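PDB 3PTW: malonyl CoA-acyl carrier protein transacylase from Clostridium perfringens, which probably catalyses transfer of the malonyl group from malonyl-CoA to acyl carrier protein, a step that supplies building units for fatty acid synthesis. Local coordinates for residues A[37-42]-A[108-113]; A[202-207]-A[248-253]; A[137-142]-A[164-169]; A[96-101]-A[220-225]. One frame throughout, in Å; residues are numbered along the deposited sequence.

The four contacts sample the two parts of an acyltransferase. Interactions 1 and 4 belong to the larger alpha/beta part, interaction 3 lies in the small antiparallel sheet, and interaction 2 sits where its loop reaches strand 155-162 of that sheet. Interactions 1 and 4 are neighbours, their centres about 18 Å apart, and touch where Ile99 of helix 93-100 packs on Gly109 of the next helix, 106-122; their segments alternate along the chain. Interaction 3 falls between the two segments of interaction 4 in sequence, yet their centres are about 30 Å apart. Interaction 2, about 18 Å from interaction 3 between centres, alone lies beside the presumed active site; the others join helices, a loop and the small sheet around it.

Interaction 1: residues A[37-42]-A[108-113]; sequences SEALGI and DGVKLV
Lys111 places CG beside its own backbone N, anti to the carbonyl carbon (chi1 -69°), and then bends at each of its next three torsions, which lays its methylenes against Ala39 and Leu40 and turns the ammonium group back toward its own helix. Leu40 answers with a side chain displaced from the staggered positions (chi1 -100°, chi2 20°), a geometry that may carry strain or reflect uncertainty in the model. Its CD1 lies 3.6 Å from CG of Lys111, the two side chains running past each other in opposite directions. The second branch goes elsewhere: CD2 of Leu40 approaches CB of Val110 at 4.2 Å. One residue earlier, the methyl of Ala39 faces helix 106-122, and its CB meets CG2 of Val110 at 4.2 Å.

The carbonyl O of Ala39 sits 3.4 Å from CD of Lys111, a van der Waals contact with a methylene. Helix 27-40 stops here, Gly41 leaving helical geometry with positive phi. Leu40 also packs on Pro64, and Val110 on Ile67 and Thr68, so helix 59-79 joins the same cluster.

No hydrogen bond joins the two segments. Lys111 works in two halves: its aliphatic part completes an apolar seam, while its NZ is 3.8 Å from OD1 of Asp108, a long salt bridge within one helix. Cohesion across this contact therefore rests on dispersion and the burial of carbon.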
loop_
_atom_site.group_PDB
_atom_site.type_symbol
_atom_site.label_atom_id
_atom_site.label_comp_id
_atom_site.label_asym_id
_atom_site.label_seq_id
_atom_site.Cartn_x
_atom_site.Cartn_y
_atom_site.Cartn_z
ATOM N N SER A 37 0.648 20.606 0.911
ATOM C CA SER A 37 -0.016 21.675 0.184
ATOM C C SER A 37 0.982 22.536 -0.578
ATOM O O SER A 37 0.792 22.782 -1.766
ATOM C CB SER A 37 -0.851 22.532 1.129
ATOM O OG SER A 37 -1.933 21.773 1.609
ATOM N N GLU A 38 2.040 22.983 0.103
ATOM C CA GLU A 38 3.087 23.780 -0.545
ATOM C C GLU A 38 3.706 23.035 -1.721
ATOM O O GLU A 38 3.873 23.602 -2.790
ATOM C CB GLU A 38 4.179 24.204 0.446
ATOM C CG GLU A 38 3.812 25.387 1.343
ATOM C CD GLU A 38 3.557 26.694 0.578
ATOM O OE1 GLU A 38 3.104 27.666 1.221
ATOM O OE2 GLU A 38 3.804 26.759 -0.650
ATOM N N ALA A 39 4.016 21.755 -1.530
ATOM C CA ALA A 39 4.668 20.981 -2.576
ATOM C C ALA A 39 3.762 20.760 -3.798
ATOM O O ALA A 39 4.233 20.828 -4.932
ATOM C CB ALA A 39 5.181 19.650 -2.026
ATOM N N LEU A 40 2.473 20.521 -3.555
ATOM C CA LEU A 40 1.512 20.149 -4.598
ATOM C C LEU A 40 0.804 21.349 -5.214
ATOM O O LEU A 40 0.280 21.258 -6.318
ATOM C CB LEU A 40 0.466 19.177 -4.038
ATOM C CG LEU A 40 0.570 17.665 -4.275
ATOM C CD1 LEU A 40 1.965 17.243 -4.644
ATOM C CD2 LEU A 40 0.081 16.871 -3.064
ATOM N N GLY A 41 0.773 22.461 -4.487
ATOM C CA GLY A 41 0.058 23.658 -4.933
ATOM C C GLY A 41 -1.442 23.444 -4.890
ATOM O O GLY A 41 -2.182 24.035 -5.668
ATOM N N ILE A 42 -1.888 22.556 -4.003
ATOM C CA ILE A 42 -3.322 22.322 -3.799
ATOM C C ILE A 42 -3.621 22.280 -2.305
ATOM O O ILE A 42 -2.739 21.991 -1.499
ATOM C CB ILE A 42 -3.839 21.024 -4.485
ATOM C CG1 ILE A 42 -3.146 20.771 -5.826
ATOM C CG2 ILE A 42 -5.350 21.102 -4.729
ATOM C CD1 ILE A 42 -3.439 19.389 -6.408
ATOM N N ASP A 108 9.015 15.204 -2.461
ATOM C CA ASP A 108 9.190 14.451 -3.696
ATOM C C ASP A 108 8.256 13.253 -3.713
ATOM O O ASP A 108 7.692 12.907 -4.754
ATOM C CB ASP A 108 10.646 14.005 -3.858
ATOM C CG ASP A 108 11.602 15.175 -3.983
ATOM O OD1 ASP A 108 11.153 16.303 -4.292
ATOM O OD2 ASP A 108 12.808 14.968 -3.772
ATOM N N GLY A 109 8.080 12.640 -2.547
ATOM C CA GLY A 109 7.128 11.549 -2.385
ATOM C C GLY A 109 5.741 11.952 -2.836
ATOM O O GLY A 109 5.179 11.338 -3.745
ATOM N N VAL A 110 5.186 13.000 -2.233
ATOM C CA VAL A 110 3.816 13.380 -2.573
ATOM C C VAL A 110 3.646 13.759 -4.033
ATOM O O VAL A 110 2.721 13.270 -4.668
ATOM C CB VAL A 110 3.190 14.443 -1.640
ATOM C CG1 VAL A 110 2.697 13.790 -0.378
ATOM C CG2 VAL A 110 4.150 15.597 -1.344
ATOM N N LYS A 111 4.556 14.583 -4.567
ATOM C CA LYS A 111 4.518 14.959 -5.980
ATOM C C LYS A 111 4.574 13.737 -6.894
ATOM O O LYS A 111 3.833 13.661 -7.871
ATOM C CB LYS A 111 5.618 15.978 -6.360
ATOM C CG LYS A 111 5.438 17.379 -5.757
ATOM C CD LYS A 111 5.979 18.528 -6.642
ATOM C CE LYS A 111 7.492 18.690 -6.576
ATOM N NZ LYS A 111 8.047 18.165 -5.289
ATOM N N LEU A 112 5.443 12.784 -6.567
ATOM C CA LEU A 112 5.634 11.597 -7.396
ATOM C C LEU A 112 4.389 10.702 -7.478
ATOM O O LEU A 112 4.003 10.257 -8.571
ATOM C CB LEU A 112 6.831 10.782 -6.892
ATOM C CG LEU A 112 7.260 9.583 -7.737
ATOM C CD1 LEU A 112 7.701 10.026 -9.129
ATOM C CD2 LEU A 112 8.378 8.824 -7.035
ATOM N N VAL A 113 3.756 10.441 -6.335
ATOM C CA VAL A 113 2.621 9.513 -6.324
ATOM C C VAL A 113 1.361 10.083 -6.988
ATOM O O VAL A 113 0.509 9.326 -7.463
ATOM C CB VAL A 113 2.300 8.942 -4.924
ATOM C CG1 VAL A 113 3.489 8.094 -4.392
ATOM C CG2 VAL A 113 1.875 10.051 -3.955
#

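Interaction 2: residues A[202-207]-A[248-253]; sequences MLQPAA and QVKKPV
Lys250 and Val249, in the loop between helices 241-248 and 255-264, cover the first turn of helix 204-214, with Leu203 at the N-cap position; this is part of the acyltransferase fold close to its presumed active site. The side chain of Val249 lies near the likely nucleophile elbow around Ser91. Just before it, the backbone O of Gln248 is bonded to ND1 of His199, its NE2 donates to the backbone O of Ser91, and its OE1 accepts from NH2 of Arg116, a network consistent with the catalytic centre of related malonyl transferases.

Val249 turns its CG2, lying between the backbone N and the carbonyl carbon, onto the helix, where it is 3.9 Å from CA of Ala207 and 4.0 Å from CB of the same residue. Leu203 enters from the start of the helix: its CD2 comes to 3.5 Å from the carbonyl O of Val249. Met120 of helix 106-122 touches both Leu203 and Val249, making this a buried apolar junction.

Lys250 carries the polar edge. Its first torsion (chi1 60°) sets CG over its own backbone, and the chain then runs extended alongside Gln204, both pointing the same way, with CE passing 4.0 Å from CB of Ala207. Glu208 OE2 accepts from NE2 of Gln204, which fixes the amide's orientation. Lys250 NZ donates to Gln204 OE1 at 2.7 Å, in the carbonyl plane on a lone pair, with a C=O...N angle of 136°.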
loop_
_atom_site.group_PDB
_atom_site.type_symbol
_atom_site.label_atom_id
_atom_site.label_comp_id
_atom_site.label_asym_id
_atom_site.label_seq_id
_atom_site.Cartn_x
_atom_site.Cartn_y
_atom_site.Cartn_z
ATOM N N MET A 202 -0.667 -4.935 -18.482
ATOM C CA MET A 202 -1.418 -3.883 -19.178
ATOM C C MET A 202 -1.048 -2.489 -18.705
ATOM O O MET A 202 -1.346 -1.508 -19.383
ATOM C CB MET A 202 -2.928 -4.093 -19.033
ATOM C CG MET A 202 -3.445 -5.319 -19.763
ATOM S SD MET A 202 -5.157 -5.666 -19.349
ATOM C CE MET A 202 -5.999 -4.474 -20.405
ATOM N N LEU A 203 -0.414 -2.398 -17.535
ATOM C CA LEU A 203 0.038 -1.109 -17.028
ATOM C C LEU A 203 1.452 -0.774 -17.458
ATOM O O LEU A 203 2.073 0.120 -16.901
ATOM C CB LEU A 203 -0.108 -1.019 -15.503
ATOM C CG LEU A 203 -1.240 -0.104 -15.039
ATOM C CD1 LEU A 203 -2.596 -0.633 -15.497
ATOM C CD2 LEU A 203 -1.212 0.083 -13.516
ATOM N N GLN A 204 1.959 -1.501 -18.449
ATOM C CA GLN A 204 3.273 -1.223 -19.031
ATOM C C GLN A 204 3.452 0.271 -19.371
ATOM O O GLN A 204 4.508 0.821 -19.087
ATOM C CB GLN A 204 3.522 -2.125 -20.257
ATOM C CG GLN A 204 4.846 -1.905 -20.998
ATOM C CD GLN A 204 6.078 -2.197 -20.138
ATOM O OE1 GLN A 204 6.055 -3.064 -19.256
ATOM N NE2 GLN A 204 7.156 -1.466 -20.394
ATOM N N PRO A 205 2.423 0.936 -19.953
ATOM C CA PRO A 205 2.607 2.363 -20.294
ATOM C C PRO A 205 2.749 3.283 -19.079
ATOM O O PRO A 205 3.454 4.294 -19.153
ATOM C CB PRO A 205 1.335 2.708 -21.080
ATOM C CG PRO A 205 0.817 1.378 -21.578
ATOM C CD PRO A 205 1.125 0.439 -20.454
ATOM N N ALA A 206 2.094 2.938 -17.974
ATOM C CA ALA A 206 2.299 3.654 -16.710
ATOM C C ALA A 206 3.676 3.410 -16.088
ATOM O O ALA A 206 4.215 4.298 -15.432
ATOM C CB ALA A 206 1.213 3.302 -15.717
ATOM N N ALA A 207 4.225 2.207 -16.246
ATOM C CA ALA A 207 5.551 1.906 -15.710
ATOM C C ALA A 207 6.608 2.771 -16.398
ATOM O O ALA A 207 7.440 3.376 -15.731
ATOM C CB ALA A 207 5.894 0.410 -15.844
ATOM N N GLN A 248 6.636 -2.461 -9.906
ATOM C CA GLN A 248 5.551 -2.595 -8.923
ATOM C C GLN A 248 4.142 -2.393 -9.491
ATOM O O GLN A 248 3.210 -3.141 -9.136
ATOM C CB GLN A 248 5.782 -1.651 -7.724
ATOM C CG GLN A 248 4.884 -1.945 -6.520
ATOM C CD GLN A 248 4.681 -0.743 -5.614
ATOM O OE1 GLN A 248 4.525 0.397 -6.088
ATOM N NE2 GLN A 248 4.661 -0.986 -4.310
ATOM N N VAL A 249 3.970 -1.379 -10.345
ATOM C CA VAL A 249 2.643 -1.072 -10.894
ATOM C C VAL A 249 2.171 -2.126 -11.916
ATOM O O VAL A 249 0.982 -2.267 -12.173
ATOM C CB VAL A 249 2.563 0.366 -11.501
ATOM C CG1 VAL A 249 3.127 1.400 -10.520
ATOM C CG2 VAL A 249 3.291 0.445 -12.850
ATOM N N LYS A 250 3.097 -2.889 -12.466
ATOM C CA LYS A 250 2.742 -3.826 -13.544
ATOM C C LYS A 250 2.964 -5.309 -13.200
ATOM O O LYS A 250 2.698 -6.168 -14.038
ATOM C CB LYS A 250 3.485 -3.461 -14.824
ATOM C CG LYS A 250 4.998 -3.496 -14.681
ATOM C CD LYS A 250 5.644 -3.849 -15.991
ATOM C CE LYS A 250 7.071 -3.371 -16.037
ATOM N NZ LYS A 250 7.700 -3.854 -17.280
ATOM N N LYS A 251 3.432 -5.576 -11.969
ATOM C CA LYS A 251 3.738 -6.918 -11.449
ATOM C C LYS A 251 2.936 -7.219 -10.168
ATOM O O LYS A 251 2.433 -6.301 -9.533
ATOM C CB LYS A 251 5.240 -7.046 -11.133
ATOM C CG LYS A 251 6.172 -7.116 -12.346
ATOM C CD LYS A 251 5.720 -8.208 -13.265
ATOM C CE LYS A 251 6.525 -8.305 -14.557
ATOM N NZ LYS A 251 5.994 -9.524 -15.235
ATOM N N PRO A 252 2.856 -8.504 -9.766
ATOM C CA PRO A 252 2.147 -8.899 -8.563
ATOM C C PRO A 252 2.671 -8.213 -7.294
ATOM O O PRO A 252 3.883 -8.068 -7.120
ATOM C CB PRO A 252 2.436 -10.415 -8.479
ATOM C CG PRO A 252 2.604 -10.824 -9.888
ATOM C CD PRO A 252 3.353 -9.681 -10.507
ATOM N N VAL A 253 1.749 -7.816 -6.422
ATOM C CA VAL A 253 2.084 -7.355 -5.068
ATOM C C VAL A 253 2.187 -8.565 -4.139
ATOM O O VAL A 253 1.175 -9.136 -3.716
ATOM C CB VAL A 253 1.054 -6.340 -4.539
ATOM C CG1 VAL A 253 1.413 -5.866 -3.124
ATOM C CG2 VAL A 253 0.972 -5.153 -5.483
#

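Interaction 3: residues A[137-142]-A[164-169]; sequences MTPEQV and GQIVIS
Met137 meets the second segment through its backbone: its carbonyl O lies 3.5 Å from CD1 of Ile166, and a water that donates to this oxygen also accepts from N of Gly164. Both water bonds refine unusually short, so their exact lengths are doubtful, but the bridge spans the gap where Gly164, with positive phi, turns into strand 165-169.

Thr138 follows at the N-cap of helix 139-149. It forms a capping box with Gln141: N of Thr138 donates to OE1 of Gln141 at 3.1 Å, in the carbonyl plane on a lone pair, and N of Gln141 returns a weak bond to OG1 of Thr138 at 3.3 Å. Pro139, in the first turn, sets its ring beside the strand, with CD 4.3 Å from CD1 of Ile166.

Val142 then supplies the grip. With CG1 anti to the backbone N (chi1 175°), its two methyls are divided between two strand residues: CG2 touches CD1 of Ile166 at 3.7 Å, and CG1 touches CG2 of Ile168 at 3.7 Å. Ile166 and Ile168, two apart on the strand, point to the same side, and Val134 of the adjoining strand 129-135 also packs on Val142.

A helix laid by its first turn on one face of a four-stranded antiparallel sheet, with helices 139-149 and 172-184 each connecting strands, is characteristic of the ferredoxin-like small subdomain of malonyl transferases.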
loop_
_atom_site.group_PDB
_atom_site.type_symbol
_atom_site.label_atom_id
_atom_site.label_comp_id
_atom_site.label_asym_id
_atom_site.label_seq_id
_atom_site.Cartn_x
_atom_site.Cartn_y
_atom_site.Cartn_z
ATOM N N MET A 137 -8.376 -20.069 -2.615
ATOM C CA MET A 137 -7.532 -20.716 -3.599
ATOM C C MET A 137 -6.089 -20.437 -3.230
ATOM O O MET A 137 -5.748 -19.308 -2.873
ATOM C CB MET A 137 -7.778 -20.150 -5.000
ATOM C CG MET A 137 -9.228 -20.010 -5.434
ATOM S SD MET A 137 -9.716 -21.229 -6.648
ATOM C CE MET A 137 -8.529 -20.941 -7.949
ATOM N N THR A 138 -5.237 -21.453 -3.351
ATOM C CA THR A 138 -3.793 -21.265 -3.203
ATOM C C THR A 138 -3.263 -20.575 -4.460
ATOM O O THR A 138 -3.947 -20.568 -5.498
ATOM C CB THR A 138 -3.056 -22.608 -2.996
ATOM O OG1 THR A 138 -3.267 -23.455 -4.138
ATOM C CG2 THR A 138 -3.551 -23.319 -1.713
ATOM N N PRO A 139 -2.051 -19.981 -4.380
ATOM C CA PRO A 139 -1.441 -19.418 -5.587
ATOM C C PRO A 139 -1.367 -20.433 -6.727
ATOM O O PRO A 139 -1.618 -20.087 -7.884
ATOM C CB PRO A 139 -0.027 -19.050 -5.121
ATOM C CG PRO A 139 -0.182 -18.782 -3.648
ATOM C CD PRO A 139 -1.239 -19.723 -3.167
ATOM N N GLU A 140 -1.018 -21.677 -6.398
ATOM C CA GLU A 140 -0.858 -22.727 -7.408
ATOM C C GLU A 140 -2.147 -22.978 -8.176
ATOM O O GLU A 140 -2.119 -23.153 -9.393
ATOM C CB GLU A 140 -0.352 -24.042 -6.786
ATOM C CG GLU A 140 1.095 -23.989 -6.312
ATOM C CD GLU A 140 1.264 -23.267 -4.983
ATOM O OE1 GLU A 140 0.260 -23.023 -4.292
ATOM O OE2 GLU A 140 2.411 -22.954 -4.614
ATOM N N GLN A 141 -3.267 -22.997 -7.455
ATOM C CA GLN A 141 -4.579 -23.139 -8.072
ATOM C C GLN A 141 -4.865 -21.973 -8.996
ATOM O O GLN A 141 -5.355 -22.159 -10.106
ATOM C CB GLN A 141 -5.677 -23.246 -7.016
ATOM C CG GLN A 141 -5.858 -24.655 -6.433
ATOM C CD GLN A 141 -6.888 -24.683 -5.303
ATOM O OE1 GLN A 141 -6.872 -23.845 -4.409
ATOM N NE2 GLN A 141 -7.795 -25.631 -5.362
ATOM N N VAL A 142 -4.558 -20.767 -8.528
ATOM C CA VAL A 142 -4.763 -19.581 -9.338
ATOM C C VAL A 142 -3.900 -19.628 -10.604
ATOM O O VAL A 142 -4.327 -19.150 -11.663
ATOM C CB VAL A 142 -4.603 -18.284 -8.508
ATOM C CG1 VAL A 142 -4.697 -17.071 -9.395
ATOM C CG2 VAL A 142 -5.714 -18.202 -7.485
ATOM N N GLY A 164 -5.788 -17.749 1.030
ATOM C CA GLY A 164 -7.161 -17.600 0.528
ATOM C C GLY A 164 -7.603 -16.188 0.125
ATOM O O GLY A 164 -8.797 -15.946 -0.110
ATOM N N GLN A 165 -6.663 -15.250 0.031
ATOM C CA GLN A 165 -6.993 -13.897 -0.467
ATOM C C GLN A 165 -6.009 -13.387 -1.524
ATOM O O GLN A 165 -4.928 -12.865 -1.213
ATOM C CB GLN A 165 -7.190 -12.908 0.683
ATOM C CG GLN A 165 -8.565 -13.045 1.337
ATOM C CD GLN A 165 -8.873 -11.926 2.297
ATOM O OE1 GLN A 165 -9.815 -11.155 2.089
ATOM N NE2 GLN A 165 -8.078 -11.816 3.354
ATOM N N ILE A 166 -6.404 -13.588 -2.783
ATOM C CA ILE A 166 -5.614 -13.223 -3.952
ATOM C C ILE A 166 -6.416 -12.212 -4.779
ATOM O O ILE A 166 -7.638 -12.179 -4.679
ATOM C CB ILE A 166 -5.265 -14.476 -4.776
ATOM C CG1 ILE A 166 -4.247 -15.330 -3.998
ATOM C CG2 ILE A 166 -4.725 -14.119 -6.182
ATOM C CD1 ILE A 166 -4.093 -16.735 -4.503
ATOM N N VAL A 167 -5.730 -11.361 -5.541
ATOM C CA VAL A 167 -6.412 -10.567 -6.566
ATOM C C VAL A 167 -5.792 -10.847 -7.927
ATOM O O VAL A 167 -4.572 -10.895 -8.068
ATOM C CB VAL A 167 -6.412 -9.043 -6.257
ATOM C CG1 VAL A 167 -7.242 -8.278 -7.295
ATOM C CG2 VAL A 167 -6.925 -8.746 -4.815
ATOM N N ILE A 168 -6.634 -11.060 -8.932
ATOM C CA ILE A 168 -6.138 -11.153 -10.308
ATOM C C ILE A 168 -6.627 -9.976 -11.139
ATOM O O ILE A 168 -7.696 -9.422 -10.878
ATOM C CB ILE A 168 -6.541 -12.488 -10.975
ATOM C CG1 ILE A 168 -8.074 -12.659 -11.040
ATOM C CG2 ILE A 168 -5.859 -13.651 -10.254
ATOM C CD1 ILE A 168 -8.554 -13.910 -11.847
ATOM N N SER A 169 -5.857 -9.588 -12.148
ATOM C CA SER A 169 -6.277 -8.471 -13.007
ATOM C C SER A 169 -5.933 -8.728 -14.468
ATOM O O SER A 169 -5.176 -9.655 -14.796
ATOM C CB SER A 169 -5.684 -7.138 -12.517
ATOM O OG SER A 169 -4.312 -7.070 -12.819
HETATM O O HOH W 1 -4.424 -18.246 -0.970
#

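Interaction 4: residues A[96-101]-A[220-225]; sequences SALIHS and NKLNGI
Ser101 O takes two N-H groups from Asn223 and so ties the segment that carries helix 93-100, the helix of the presumed nucleophile elbow in this alpha/beta core, to the loop leading into strand 225-228. The backbone bond is the stronger, Asn223 N to Ser101 O at 2.9 Å with an N-H...O angle of 156°. A weak second one comes from the side chain, Asn223 ND2 to Ser101 O at 3.3 Å. Asn223 can supply both because its CG stands beside its own backbone N (chi1 -85°), which carries the amide round to the same oxygen.

On the other side, Ser101 OG donates back to the carbonyl O of Leu98 at 2.7 Å, the donor tilted 29° from the carbonyl plane, and accepts from N of Ala103. This holds the hydroxyl against Leu222, whose CB is 3.9 Å from Ser101 OG. Within the loop, NZ of the exposed Lys221 bonds to Leu222 O at 3.1 Å.

Farther out the contact turns apolar. Tyr235 touches both Leu98 and Leu222, and the side chains of these two leucines lean across each other at an angle, CD2 of Leu98 meeting CD1 of Leu222 at 3.8 Å.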
loop_
_atom_site.group_PDB
_atom_site.type_symbol
_atom_site.label_atom_id
_atom_site.label_comp_id
_atom_site.label_asym_id
_atom_site.label_seq_id
_atom_site.Cartn_x
_atom_site.Cartn_y
_atom_site.Cartn_z
ATOM N N SER A 96 5.343 5.296 1.370
ATOM C CA SER A 96 5.461 5.803 2.742
ATOM C C SER A 96 6.626 5.119 3.458
ATOM O O SER A 96 7.287 5.724 4.285
ATOM C CB SER A 96 4.179 5.555 3.558
ATOM O OG SER A 96 3.004 6.047 2.922
ATOM N N ALA A 97 6.830 3.837 3.175
ATOM C CA ALA A 97 7.946 3.110 3.777
ATOM C C ALA A 97 9.286 3.694 3.287
ATOM O O ALA A 97 10.170 3.971 4.101
ATOM C CB ALA A 97 7.835 1.623 3.491
ATOM N N LEU A 98 9.410 3.945 1.979
ATOM C CA LEU A 98 10.662 4.496 1.433
ATOM C C LEU A 98 10.973 5.912 1.921
ATOM O O LEU A 98 12.137 6.234 2.101
ATOM C CB LEU A 98 10.704 4.453 -0.095
ATOM C CG LEU A 98 10.760 3.083 -0.764
ATOM C CD1 LEU A 98 10.444 3.208 -2.266
ATOM C CD2 LEU A 98 12.093 2.406 -0.539
ATOM N N ILE A 99 9.939 6.738 2.114
ATOM C CA ILE A 99 10.083 8.048 2.745
ATOM C C ILE A 99 10.519 7.890 4.196
ATOM O O ILE A 99 11.426 8.576 4.650
ATOM C CB ILE A 99 8.764 8.892 2.695
ATOM C CG1 ILE A 99 8.428 9.307 1.256
ATOM C CG2 ILE A 99 8.857 10.127 3.643
ATOM C CD1 ILE A 99 6.951 9.757 1.035
ATOM N N HIS A 100 9.881 6.978 4.922
ATOM C CA HIS A 100 10.245 6.713 6.324
ATOM C C HIS A 100 11.726 6.336 6.393
ATOM O O HIS A 100 12.445 6.794 7.284
ATOM C CB HIS A 100 9.302 5.644 6.917
ATOM C CG HIS A 100 9.769 5.036 8.203
ATOM N ND1 HIS A 100 10.108 5.785 9.309
ATOM C CD2 HIS A 100 9.925 3.741 8.564
ATOM C CE1 HIS A 100 10.477 4.978 10.288
ATOM N NE2 HIS A 100 10.355 3.730 9.867
ATOM N N SER A 101 12.189 5.564 5.400
ATOM C CA SER A 101 13.586 5.138 5.331
ATOM C C SER A 101 14.557 6.264 4.971
ATOM O O SER A 101 15.753 6.086 5.088
ATOM C CB SER A 101 13.768 3.988 4.328
ATOM O OG SER A 101 13.968 4.467 3.001
ATOM N N ASN A 220 17.955 8.554 -2.266
ATOM C CA ASN A 220 19.025 8.314 -1.310
ATOM C C ASN A 220 19.093 6.857 -0.860
ATOM O O ASN A 220 18.184 6.057 -1.131
ATOM C CB ASN A 220 18.833 9.197 -0.077
ATOM C CG ASN A 220 18.684 10.661 -0.425
ATOM O OD1 ASN A 220 19.629 11.293 -0.892
ATOM N ND2 ASN A 220 17.489 11.211 -0.198
ATOM N N LYS A 221 20.179 6.535 -0.161
ATOM C CA LYS A 221 20.338 5.265 0.525
ATOM C C LYS A 221 19.191 5.060 1.541
ATOM O O LYS A 221 18.733 6.010 2.185
ATOM C CB LYS A 221 21.711 5.258 1.209
ATOM C CG LYS A 221 21.968 4.141 2.203
ATOM C CD LYS A 221 23.119 4.511 3.142
ATOM C CE LYS A 221 23.364 3.421 4.173
ATOM N NZ LYS A 221 22.270 3.351 5.181
ATOM N N LEU A 222 18.720 3.821 1.665
ATOM C CA LEU A 222 17.688 3.482 2.654
ATOM C C LEU A 222 18.282 3.353 4.040
ATOM O O LEU A 222 19.365 2.784 4.216
ATOM C CB LEU A 222 16.988 2.155 2.344
ATOM C CG LEU A 222 16.667 1.607 0.952
ATOM C CD1 LEU A 222 15.298 0.948 0.995
ATOM C CD2 LEU A 222 16.715 2.666 -0.121
ATOM N N ASN A 223 17.570 3.891 5.016
ATOM C CA ASN A 223 17.778 3.513 6.401
ATOM C C ASN A 223 16.839 2.381 6.746
ATOM O O ASN A 223 15.688 2.377 6.304
ATOM C CB ASN A 223 17.471 4.677 7.315
ATOM C CG ASN A 223 18.625 5.586 7.467
ATOM O OD1 ASN A 223 19.504 5.362 8.309
ATOM N ND2 ASN A 223 18.652 6.631 6.654
ATOM N N GLY A 224 17.317 1.434 7.542
ATOM C CA GLY A 224 16.511 0.290 7.929
ATOM C C GLY A 224 16.087 -0.580 6.764
ATOM O O GLY A 224 16.730 -0.608 5.702
ATOM N N ILE A 225 15.003 -1.311 6.971
ATOM C CA ILE A 225 14.599 -2.362 6.046
ATOM C C ILE A 225 13.232 -2.019 5.505
ATOM O O ILE A 225 12.309 -1.725 6.270
ATOM C CB ILE A 225 14.577 -3.746 6.733
ATOM C CG1 ILE A 225 15.999 -4.176 7.113
ATOM C CG2 ILE A 225 13.929 -4.805 5.828
ATOM C CD1 ILE A 225 16.056 -5.357 8.092
#